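Local structure of kinesin-like protein Nod (Drosophila melanogaster, 3DC4) at residues V44-P49 and S55-Q60; A27-P32 and S109-M114; T225-V228 and H233-R236. The protein binds and hydrolyses ATP, binds microtubules, and is required for segregating non-exchange chromosomes in meiosis, with this chain holding its catalytic motor domain. All blocks are in the same frame, centred on the assembly; numbering follows the deposited sequence.

Contact 1 (V44-P49 and S55-Q60)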
# COMPACT_ATOMS: atom_id res chain seq x y z
N VAL A 44 -12.14 -21.63 -2.52
CA VAL A 44 -11.96 -21.63 -3.96
C VAL A 44 -10.48 -21.44 -4.26
O VAL A 44 -10.04 -21.63 -5.39
CB VAL A 44 -12.74 -20.48 -4.63
CG1 VAL A 44 -14.21 -20.60 -4.31
CG2 VAL A 44 -12.19 -19.14 -4.16
N VAL A 45 -9.72 -21.06 -3.24
CA VAL A 45 -8.29 -20.84 -3.39
C VAL A 45 -7.54 -22.12 -3.10
O VAL A 45 -7.66 -22.71 -2.03
CB VAL A 45 -7.79 -19.74 -2.44
CG1 VAL A 45 -6.30 -19.48 -2.68
CG2 VAL A 45 -8.59 -18.45 -2.65
N GLN A 46 -6.75 -22.57 -4.07
CA GLN A 46 -6.00 -23.79 -3.89
C GLN A 46 -4.51 -23.52 -3.96
O GLN A 46 -4.02 -22.89 -4.89
CB GLN A 46 -6.37 -24.80 -4.97
CG GLN A 46 -5.79 -26.17 -4.76
CD GLN A 46 -5.71 -26.96 -6.04
OE1 GLN A 46 -6.70 -27.08 -6.77
NE2 GLN A 46 -4.52 -27.51 -6.33
N PHE A 47 -3.79 -24.00 -2.95
CA PHE A 47 -2.35 -23.87 -2.92
C PHE A 47 -1.83 -25.27 -3.26
O PHE A 47 -1.91 -26.17 -2.44
CB PHE A 47 -1.87 -23.42 -1.54
CG PHE A 47 -2.31 -22.03 -1.17
CD1 PHE A 47 -3.57 -21.80 -0.64
CD2 PHE A 47 -1.47 -20.94 -1.39
CE1 PHE A 47 -3.99 -20.51 -0.33
CE2 PHE A 47 -1.88 -19.64 -1.09
CZ PHE A 47 -3.15 -19.43 -0.55
N PRO A 48 -1.32 -25.46 -4.48
CA PRO A 48 -0.80 -26.75 -4.95
C PRO A 48 0.15 -27.42 -3.96
O PRO A 48 1.01 -26.77 -3.37
CB PRO A 48 -0.09 -26.38 -6.25
CG PRO A 48 -0.89 -25.22 -6.75
CD PRO A 48 -1.10 -24.41 -5.50
N PRO A 49 -0.00 -28.75 -3.77
CA PRO A 49 0.84 -29.51 -2.85
C PRO A 49 2.32 -29.32 -3.17
O PRO A 49 3.17 -29.29 -2.28
CB PRO A 49 0.39 -30.95 -3.07
CG PRO A 49 -1.04 -30.80 -3.44
CD PRO A 49 -1.01 -29.62 -4.40
N SER A 55 2.45 -19.55 -5.90
CA SER A 55 1.39 -19.90 -6.83
C SER A 55 0.09 -20.32 -6.19
O SER A 55 0.05 -20.83 -5.07
CB SER A 55 1.88 -21.05 -7.71
OG SER A 55 3.18 -20.79 -8.20
N LEU A 56 -0.98 -20.15 -6.95
CA LEU A 56 -2.29 -20.54 -6.49
C LEU A 56 -3.18 -20.84 -7.68
O LEU A 56 -2.90 -20.40 -8.79
CB LEU A 56 -2.93 -19.44 -5.63
CG LEU A 56 -3.09 -18.05 -6.24
CD1 LEU A 56 -4.28 -17.38 -5.58
CD2 LEU A 56 -1.83 -17.22 -6.05
N ILE A 57 -4.24 -21.59 -7.43
CA ILE A 57 -5.17 -21.96 -8.47
C ILE A 57 -6.56 -21.59 -8.03
O ILE A 57 -6.99 -21.92 -6.93
CB ILE A 57 -5.11 -23.46 -8.75
CG1 ILE A 57 -3.72 -23.83 -9.26
CG2 ILE A 57 -6.19 -23.85 -9.77
CD1 ILE A 57 -3.44 -25.31 -9.29
N VAL A 58 -7.25 -20.86 -8.90
CA VAL A 58 -8.62 -20.44 -8.62
C VAL A 58 -9.41 -20.69 -9.90
O VAL A 58 -9.01 -20.25 -10.97
CB VAL A 58 -8.68 -18.95 -8.24
CG1 VAL A 58 -10.13 -18.53 -8.05
CG2 VAL A 58 -7.90 -18.72 -6.95
N ASP A 59 -10.51 -21.42 -9.76
CA ASP A 59 -11.37 -21.75 -10.88
C ASP A 59 -10.55 -22.33 -12.04
O ASP A 59 -10.71 -21.94 -13.19
CB ASP A 59 -12.14 -20.50 -11.32
CG ASP A 59 -13.37 -20.82 -12.15
OD1 ASP A 59 -14.04 -21.83 -11.86
OD2 ASP A 59 -13.67 -20.06 -13.09
N GLN A 60 -9.65 -23.25 -11.70
CA GLN A 60 -8.79 -23.93 -12.67
C GLN A 60 -7.73 -23.04 -13.31
O GLN A 60 -6.99 -23.48 -14.19
CB GLN A 60 -9.64 -24.58 -13.77
CG GLN A 60 -10.43 -25.77 -13.27
CD GLN A 60 -9.53 -26.83 -12.67
OE1 GLN A 60 -8.67 -27.39 -13.34
NE2 GLN A 60 -9.73 -27.11 -11.38
O HOH W 1 -11.52 -22.49 -7.55

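Contact 2 (A27-P32 and S109-M114). With MG (magnesium ion), chain B; ADP (adenosine-5'-diphosphate), chain C.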
# COMPACT_ATOMS: atom_id res chain seq x y z
N ALA A 27 1.87 -9.56 -4.22
CA ALA A 27 1.57 -10.60 -3.25
C ALA A 27 0.06 -10.77 -3.16
O ALA A 27 -0.69 -9.84 -3.43
CB ALA A 27 2.12 -10.20 -1.89
N VAL A 28 -0.36 -11.97 -2.78
CA VAL A 28 -1.77 -12.27 -2.60
C VAL A 28 -1.96 -12.85 -1.21
O VAL A 28 -1.16 -13.68 -0.75
CB VAL A 28 -2.29 -13.31 -3.63
CG1 VAL A 28 -3.77 -13.59 -3.39
CG2 VAL A 28 -2.10 -12.77 -5.04
N ARG A 29 -3.01 -12.40 -0.54
CA ARG A 29 -3.33 -12.89 0.79
C ARG A 29 -4.76 -13.38 0.82
O ARG A 29 -5.69 -12.62 0.53
CB ARG A 29 -3.14 -11.81 1.85
CG ARG A 29 -3.29 -12.35 3.28
CD ARG A 29 -3.13 -11.28 4.37
NE ARG A 29 -2.90 -11.90 5.68
CZ ARG A 29 -2.73 -11.23 6.82
NH1 ARG A 29 -2.76 -9.91 6.81
NH2 ARG A 29 -2.49 -11.89 7.95
N GLU A 30 -4.94 -14.64 1.16
CA GLU A 30 -6.26 -15.25 1.25
C GLU A 30 -6.89 -14.84 2.58
O GLU A 30 -6.27 -14.98 3.63
CB GLU A 30 -6.14 -16.77 1.19
CG GLU A 30 -7.45 -17.51 1.45
CD GLU A 30 -7.26 -19.02 1.49
OE1 GLU A 30 -6.32 -19.48 2.18
OE2 GLU A 30 -8.04 -19.75 0.85
N ALA A 31 -8.11 -14.32 2.53
CA ALA A 31 -8.80 -13.91 3.76
C ALA A 31 -9.27 -15.18 4.50
O ALA A 31 -9.35 -16.26 3.90
CB ALA A 31 -10.00 -13.03 3.42
N PRO A 32 -9.55 -15.06 5.81
CA PRO A 32 -10.01 -16.21 6.61
C PRO A 32 -11.31 -16.78 6.07
O PRO A 32 -12.15 -16.05 5.55
CB PRO A 32 -10.21 -15.61 8.00
CG PRO A 32 -9.22 -14.50 8.03
CD PRO A 32 -9.35 -13.88 6.66
N SER A 109 -7.78 -3.48 5.12
CA SER A 109 -7.53 -2.60 6.27
C SER A 109 -6.80 -3.34 7.39
O SER A 109 -5.90 -2.80 8.02
CB SER A 109 -8.85 -2.04 6.79
OG SER A 109 -9.43 -1.22 5.80
N TYR A 110 -7.21 -4.58 7.62
CA TYR A 110 -6.58 -5.42 8.63
C TYR A 110 -5.09 -5.59 8.33
O TYR A 110 -4.25 -5.38 9.20
CB TYR A 110 -7.27 -6.80 8.66
CG TYR A 110 -6.59 -7.81 9.55
CD1 TYR A 110 -6.85 -7.85 10.92
CD2 TYR A 110 -5.66 -8.72 9.03
CE1 TYR A 110 -6.23 -8.78 11.75
CE2 TYR A 110 -5.02 -9.65 9.85
CZ TYR A 110 -5.32 -9.67 11.21
OH TYR A 110 -4.70 -10.58 12.02
N SER A 111 -4.77 -5.94 7.09
CA SER A 111 -3.38 -6.17 6.66
C SER A 111 -2.50 -4.92 6.73
O SER A 111 -1.36 -4.98 7.16
CB SER A 111 -3.36 -6.73 5.23
OG SER A 111 -3.97 -8.00 5.16
N MET A 112 -3.05 -3.79 6.30
CA MET A 112 -2.26 -2.57 6.29
C MET A 112 -2.15 -1.91 7.65
O MET A 112 -1.29 -1.06 7.86
CB MET A 112 -2.85 -1.59 5.27
CG MET A 112 -2.95 -2.15 3.85
SD MET A 112 -1.46 -3.05 3.35
CE MET A 112 -0.66 -1.80 2.32
N GLY A 113 -3.03 -2.30 8.57
CA GLY A 113 -3.00 -1.73 9.92
C GLY A 113 -3.57 -0.33 10.00
O GLY A 113 -2.99 0.55 10.63
N MET A 114 -4.73 -0.14 9.38
CA MET A 114 -5.40 1.15 9.35
C MET A 114 -6.17 1.50 10.61
O MET A 114 -6.57 2.65 10.81
CB MET A 114 -6.34 1.20 8.15
CG MET A 114 -5.63 1.13 6.81
SD MET A 114 -4.51 2.52 6.56
CE MET A 114 -5.66 3.88 6.44
MG MG B . -11.19 -1.45 4.60
PB ADP C . -11.47 -4.86 4.09
O1B ADP C . -10.77 -5.38 2.90
O2B ADP C . -10.65 -3.66 4.68
O3B ADP C . -12.99 -4.38 3.56
PA ADP C . -11.04 -5.75 6.66
O1A ADP C . -9.62 -5.46 6.55
O2A ADP C . -11.82 -4.52 7.28
O3A ADP C . -11.62 -6.08 5.16
O5' ADP C . -11.24 -7.08 7.53
C5' ADP C . -12.64 -7.35 7.68
C4' ADP C . -12.84 -8.18 8.95
O4' ADP C . -12.13 -9.44 8.86
C3' ADP C . -12.25 -7.42 10.20
O3' ADP C . -12.79 -7.92 11.42
C2' ADP C . -10.80 -8.07 10.20
O2' ADP C . -10.22 -8.03 11.51
C1' ADP C . -11.09 -9.55 9.84
N9 ADP C . -9.92 -10.17 9.22
C8 ADP C . -9.51 -10.02 7.92
N7 ADP C . -8.35 -10.59 7.72
C5 ADP C . -8.04 -11.32 8.83
C6 ADP C . -6.95 -12.13 9.23
N6 ADP C . -5.97 -12.49 8.32
N1 ADP C . -6.90 -12.58 10.51
C2 ADP C . -7.91 -12.36 11.36
N3 ADP C . -8.94 -11.58 11.04
C4 ADP C . -9.02 -11.01 9.83
O HOH W 2 -13.34 -1.94 3.76
O HOH W 3 -12.33 -2.24 6.61
O HOH W 4 -11.75 0.76 5.03
O HOH W 5 -10.01 -1.34 2.60

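Contact 3 (T225-V228 and H233-R236)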
# COMPACT_ATOMS: atom_id res chain seq x y z
N THR A 225 0.90 7.91 4.85
CA THR A 225 2.30 7.93 4.48
C THR A 225 3.22 8.27 5.63
O THR A 225 3.02 9.25 6.35
CB THR A 225 2.55 8.95 3.35
OG1 THR A 225 1.84 8.52 2.19
CG2 THR A 225 4.03 9.06 3.04
N ILE A 226 4.23 7.41 5.81
CA ILE A 226 5.24 7.62 6.82
C ILE A 226 6.35 8.35 6.08
O ILE A 226 6.92 7.81 5.12
CB ILE A 226 5.77 6.28 7.37
CG1 ILE A 226 4.67 5.61 8.20
CG2 ILE A 226 7.02 6.51 8.21
CD1 ILE A 226 5.09 4.27 8.80
N HIS A 227 6.63 9.58 6.50
CA HIS A 227 7.66 10.40 5.88
C HIS A 227 8.94 10.40 6.70
O HIS A 227 8.91 10.58 7.92
CB HIS A 227 7.18 11.85 5.76
CG HIS A 227 5.94 12.03 4.94
ND1 HIS A 227 5.97 12.45 3.63
CD2 HIS A 227 4.63 11.86 5.25
CE1 HIS A 227 4.73 12.53 3.17
NE2 HIS A 227 3.90 12.18 4.13
N VAL A 228 10.06 10.18 6.01
CA VAL A 228 11.38 10.18 6.62
C VAL A 228 12.06 11.39 6.01
O VAL A 228 12.36 11.42 4.81
CB VAL A 228 12.14 8.88 6.24
CG1 VAL A 228 13.57 8.94 6.75
CG2 VAL A 228 11.42 7.68 6.86
N HIS A 233 17.27 14.98 2.37
CA HIS A 233 16.49 13.86 1.86
C HIS A 233 15.07 13.76 2.40
O HIS A 233 14.78 14.17 3.53
CB HIS A 233 17.20 12.53 2.15
CG HIS A 233 18.31 12.21 1.20
ND1 HIS A 233 18.12 12.12 -0.16
CD2 HIS A 233 19.62 11.93 1.43
CE1 HIS A 233 19.26 11.79 -0.74
NE2 HIS A 233 20.19 11.67 0.20
N HIS A 234 14.20 13.19 1.58
CA HIS A 234 12.80 12.99 1.92
C HIS A 234 12.34 11.71 1.24
O HIS A 234 12.25 11.65 0.01
CB HIS A 234 11.95 14.17 1.44
CG HIS A 234 10.48 14.00 1.69
ND1 HIS A 234 9.55 14.90 1.21
CD2 HIS A 234 9.78 13.06 2.37
CE1 HIS A 234 8.34 14.52 1.58
NE2 HIS A 234 8.45 13.41 2.29
N SER A 235 12.09 10.67 2.03
CA SER A 235 11.62 9.41 1.49
C SER A 235 10.27 9.13 2.10
O SER A 235 9.98 9.54 3.23
CB SER A 235 12.61 8.28 1.79
OG SER A 235 12.93 8.21 3.17
N ARG A 236 9.43 8.44 1.34
CA ARG A 236 8.09 8.15 1.80
C ARG A 236 7.76 6.68 1.79
O ARG A 236 8.22 5.93 0.92
CB ARG A 236 7.07 8.85 0.89
CG ARG A 236 7.32 10.34 0.61
CD ARG A 236 6.42 10.81 -0.55
NE ARG A 236 6.55 12.23 -0.88
CZ ARG A 236 7.60 12.76 -1.49
NH1 ARG A 236 7.62 14.07 -1.74
NH2 ARG A 236 8.64 12.01 -1.84
O HOH W 6 14.95 10.15 3.57

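Contact 1 (V44-P49 and S55-Q60)
Gln46 and Ile57 form an antiparallel hydrogen-bonded pair, and the two segments run 141° apart, well short of exactly antiparallel. This is a beta hairpin. Strand 55-58 is the middle of a three-stranded antiparallel sheet, with 45-46 on one flank and 61-64 on the other. Such a small separate sheet is a known feature of the kinesin motor fold. The backbone grip is short. Gln46 N donates to Ile57 O at 2.9 Å, and Ile57 N returns to Gln46 O at 2.9 Å. Leu56 CA adds a C-H contact to the same Gln46 O at 3.3 Å.

Gln46, Ile57 and Pro48 meet on one side of the hairpin. Ile57 leads with its terminal methyl. Its CD1 sits 3.6 Å from Pro48 CG, with the two side chains crossing at a slant. Gln46 runs alongside Ile57, pointing the same way. Its CG is anti to the backbone N (chi1 -172°) and the chain stays extended beyond it, which brings NE2 to 3.8 Å from Ile57 CD1. The methyl touches both the proline ring and the amide end of Gln46.

Val45, Leu56 and Val58 pack inward. Leu56 holds CG between its backbone N and carbonyl carbon (chi1 57°), and its CD1 reaches Val45 CG1 at 4.1 Å. Val58 lies against Leu319, Leu323 and Leu326 of helix 319-335. The CB of Phe47 points away from the partner strand, and its ring packs on Pro70 and Glu30. At the open end of the pairing a water replaces the next direct bond. It donates to Val44 O at 2.8 Å and accepts from Asp59 N at 2.7 Å.

Contact 2 (A27-P32 and S109-M114)
The Arg29 guanidinium has the adenine amino group, ADP N6, over one face and Ser111 at its edge. The Tyr110 ring lies with one face on the adenine, CE2 to ADP C6 at 3.2 Å, and turns its edge to Arg29. Guanidinium and phenol planes are 44° apart. Arg29 NH1 donates to Ser111 OG at 2.8 Å, tilted slightly from the guanidinium plane. Torsions all near 180° stretch Arg29 straight across from strand 23-30. Gln75 and the carbonyl of Ile73 also bind it, so its rotation is well fixed. Ser111 OG is bonded in turn to Gly107 O. Pro32 closes the other face of the adenine, its CG 3.5 Å from ADP C5.

At the phosphate end Tyr110 N donates to ADP O1A at 2.8 Å, and Ser109 N to ADP O2B at 2.9 Å. Ser109 OG binds the magnesium ion at 2.1 Å, beside O2B and four waters. The base is clamped between Pro32 and Tyr110. Arg29 and Pro32 match the Arg-x-Arg-Pro motif of other kinesins, whose second arginine is Ala31 here; the stacking aromatic varies. The phosphates and magnesium sit at the P-loop (Walker A) and the start of its helix.

Contact 3 (T225-V228 and H233-R236)
His227 and His234 meet through their ring nitrogens. ND1 of His227 and NE2 of His234 are hydrogen-bonded at 3.0 Å, nearly straight at 168°. Each atom lies at the edge of the other ring, near its plane, and the planes are 40° apart. Neither ring covers the other. With chi1 at 177° the His234 ring swings over toward the partner strand. The Arg236 guanidinium lies over one face of the His234 ring, and the Thr225 methyl CG2 over one face of His227. With an alanine at His234, His227 ND1 would probably lose its mate and the Arg236 guanidinium the ring it rests on.

Beneath the rings, Val228 and Ser235 form an antiparallel hydrogen-bonded pair. Val228 N reaches Ser235 O at 2.9 Å, and Ser235 N reaches Val228 O at 2.9 Å. Ser235 OG packs 3.2 Å from Val228 CB. A water donates to both Val228 O and Ser235 OG.

The second shell fixes these groups. Ser155 binds His227 NE2, Leu90 O binds Ser235 OG, and Asn238 binds Thr225 OG1. The hairpin belongs to the central sheet of the motor domain. Strand 220-229 has 151-160 on its other side, strand 234-241 has 96-101, and Ile226 packs on helix 127-141.

From the N terminus the chain first runs through strand 23-30, whose end opens contact 2 (27-32). It then makes the hairpin of contact 1, which closes a loop of five residues. Contact 2 closes only at 109-114, after 76 residues, so contact 1 is nested inside its loop. The two touch: Glu30 packs on Val45 and Phe47. Contact 3 follows in series, a local hairpin with four residues between its segments. No contacts cross. Contacts 2 and 3 reach the same central sheet, with centres about 23 Å apart. Contact 1 belongs to the separate small sheet, its centre about 38 Å from that of contact 3, on the opposite side of the chain's centre.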